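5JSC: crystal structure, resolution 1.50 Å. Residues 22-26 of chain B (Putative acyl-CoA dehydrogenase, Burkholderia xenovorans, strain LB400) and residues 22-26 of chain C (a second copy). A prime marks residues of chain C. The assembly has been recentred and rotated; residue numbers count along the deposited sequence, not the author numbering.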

# COMPACT_ATOMS: atom_id res chain seq x y z
N ALA B 22 28.73 7.16 8.76
CA ALA B 22 29.16 7.18 10.15
C ALA B 22 28.64 5.99 10.94
O ALA B 22 29.13 5.74 12.05
CB ALA B 22 28.74 8.48 10.83
N TRP B 23 27.68 5.24 10.40
CA TRP B 23 27.14 4.10 11.12
C TRP B 23 28.24 3.12 11.49
O TRP B 23 29.17 2.91 10.70
CB TRP B 23 26.10 3.36 10.29
CG TRP B 23 24.89 4.14 9.94
CD1 TRP B 23 24.41 5.26 10.56
CD2 TRP B 23 23.98 3.85 8.88
NE1 TRP B 23 23.26 5.69 9.94
CE2 TRP B 23 22.97 4.84 8.91
CE3 TRP B 23 23.93 2.86 7.90
CZ2 TRP B 23 21.93 4.86 7.99
CZ3 TRP B 23 22.89 2.87 6.99
CH2 TRP B 23 21.90 3.87 7.04
N PRO B 24 28.16 2.47 12.66
CA PRO B 24 29.20 1.51 13.06
C PRO B 24 29.17 0.21 12.30
O PRO B 24 30.00 -0.67 12.58
CB PRO B 24 28.91 1.30 14.56
CG PRO B 24 27.48 1.69 14.76
CD PRO B 24 27.20 2.76 13.74
N PHE B 25 28.25 0.04 11.34
CA PHE B 25 28.37 -1.03 10.36
C PHE B 25 29.59 -0.86 9.47
O PHE B 25 30.00 -1.82 8.81
CB PHE B 25 27.13 -1.08 9.46
CG PHE B 25 25.87 -1.57 10.14
CD1 PHE B 25 25.85 -2.78 10.82
CD2 PHE B 25 24.70 -0.82 10.08
CE1 PHE B 25 24.68 -3.24 11.43
CE2 PHE B 25 23.53 -1.27 10.69
CZ PHE B 25 23.52 -2.48 11.36
N PHE B 26 30.17 0.34 9.42
CA PHE B 26 31.29 0.65 8.54
C PHE B 26 32.58 0.78 9.32
O PHE B 26 32.59 1.20 10.48
CB PHE B 26 31.05 1.95 7.77
CG PHE B 26 29.89 1.87 6.81
CD1 PHE B 26 29.98 1.06 5.69
CD2 PHE B 26 28.73 2.60 7.03
CE1 PHE B 26 28.92 0.97 4.79
CE2 PHE B 26 27.67 2.52 6.14
CZ PHE B 26 27.77 1.71 5.01
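Chain C (22-26) AWPFF

The two five-residue stretches meet through the same three residues in each copy, Trp23, Pro24 and Phe25, each copy folded into the same tight bend, so the contact is close to a twofold pairing of like with like. Neither stretch forms a strand, and no hydrogen bond passes between them. Each is instead closed on itself as a type I beta turn: in chain C the turn runs from Trp23′ to Phe26′, held by Phe26′ N donating to Trp23′ O at 3.0 Å, and chain B repeats it with the same distance between Phe26 N and Trp23 O. The two turns face each other at their prolines, where the CA atoms of Pro24 and Pro24′ lie 5.5 Å apart, and the two stretches run roughly antiparallel end to end.

Ala22′, just before the turn, makes no contact with the chain B stretch; it is buried, but its side chain is out of reach of the other stretch. Trp23′ is the first residue to make contact. Its CA-to-CB bond points sideways, and with chi1 in the m well it offers a ring face to the edge of Phe25. The five-membered ring of Trp23′ and the Phe25 ring have centroids 5.9 Å apart and planes at 68°, with Phe25 CZ 4.4 Å from Trp23′ CG.

Pro24′ follows, at the first corner position of the turn, where a phi of -73° suits the closed proline ring. Its CA-to-CB bond points toward chain B. The pyrrolidines meet at 3.8 Å between Pro24 CB and Pro24′ CB, and Pro24 CG comes within 3.3 Å of Pro24′ O, a close packing contact. Pro24′ CD also rests 3.6 Å from Phe25 CE1, so this one residue touches both the proline and a phenylalanine of its partner.

Phe25′ has the largest covered area in chain C, narrowly ahead of Pro24′. Its CA-to-CB bond runs sideways, yet the end of its side chain comes nearer to chain B. There Phe25′ CE1 lies 3.7 Å from Pro24 CD and 4.5 Å from Trp23 CD1, and the ring edge addresses the face of Trp23, with planes at 71°. The two phenylalanines also meet, Phe25 CE2 to Phe25′ CE2 at 3.6 Å, their planes inclined at 69°.

Phe26′ ends the walk. Its CA-to-CB bond points away; Phe26′ is buried and makes no contact with the chain B stretch, and its backbone N closes the turn by donating to Trp23′ O. The rule to read here is economical: a turn closed by its own backbone hydrogen bond presents a proline at its corner and aromatic rings beside it, and apolar packing between two such turns buries 317 Å² in all.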

# COMPACT_ATOMS: atom_id res chain seq x y z
N ALA C 22 23.47 -8.13 18.50
CA ALA C 22 24.83 -8.18 17.98
C ALA C 22 25.20 -6.98 17.11
O ALA C 22 26.39 -6.81 16.80
CB ALA C 22 25.05 -9.47 17.19
N TRP C 23 24.24 -6.15 16.71
CA TRP C 23 24.55 -5.02 15.85
C TRP C 23 25.55 -4.09 16.53
O TRP C 23 25.48 -3.89 17.76
CB TRP C 23 23.29 -4.20 15.52
CG TRP C 23 22.26 -4.94 14.75
CD1 TRP C 23 22.41 -6.09 14.03
CD2 TRP C 23 20.88 -4.56 14.62
NE1 TRP C 23 21.21 -6.45 13.46
CE2 TRP C 23 20.26 -5.53 13.82
CE3 TRP C 23 20.12 -3.51 15.13
CZ2 TRP C 23 18.90 -5.47 13.49
CZ3 TRP C 23 18.77 -3.44 14.81
CH2 TRP C 23 18.17 -4.43 14.01
N PRO C 24 26.45 -3.47 15.77
CA PRO C 24 27.45 -2.58 16.37
C PRO C 24 26.89 -1.24 16.83
O PRO C 24 27.64 -0.41 17.34
CB PRO C 24 28.49 -2.41 15.25
CG PRO C 24 27.73 -2.69 13.99
CD PRO C 24 26.70 -3.72 14.34
N PHE C 25 25.58 -1.02 16.65
CA PHE C 25 24.92 0.06 17.37
C PHE C 25 24.97 -0.15 18.88
O PHE C 25 24.81 0.82 19.63
CB PHE C 25 23.45 0.17 16.97
CG PHE C 25 23.21 0.70 15.58
CD1 PHE C 25 23.81 1.87 15.15
CD2 PHE C 25 22.34 0.04 14.72
CE1 PHE C 25 23.56 2.37 13.88
CE2 PHE C 25 22.09 0.53 13.45
CZ PHE C 25 22.71 1.69 13.02
N PHE C 26 25.15 -1.39 19.35
CA PHE C 26 25.06 -1.71 20.76
C PHE C 26 26.44 -1.93 21.36
O PHE C 26 27.37 -2.38 20.69
CB PHE C 26 24.23 -2.97 21.00
CG PHE C 26 22.79 -2.81 20.64
CD1 PHE C 26 21.97 -1.98 21.40
CD2 PHE C 26 22.24 -3.50 19.56
CE1 PHE C 26 20.63 -1.83 21.08
CE2 PHE C 26 20.89 -3.35 19.23
CZ PHE C 26 20.09 -2.52 19.99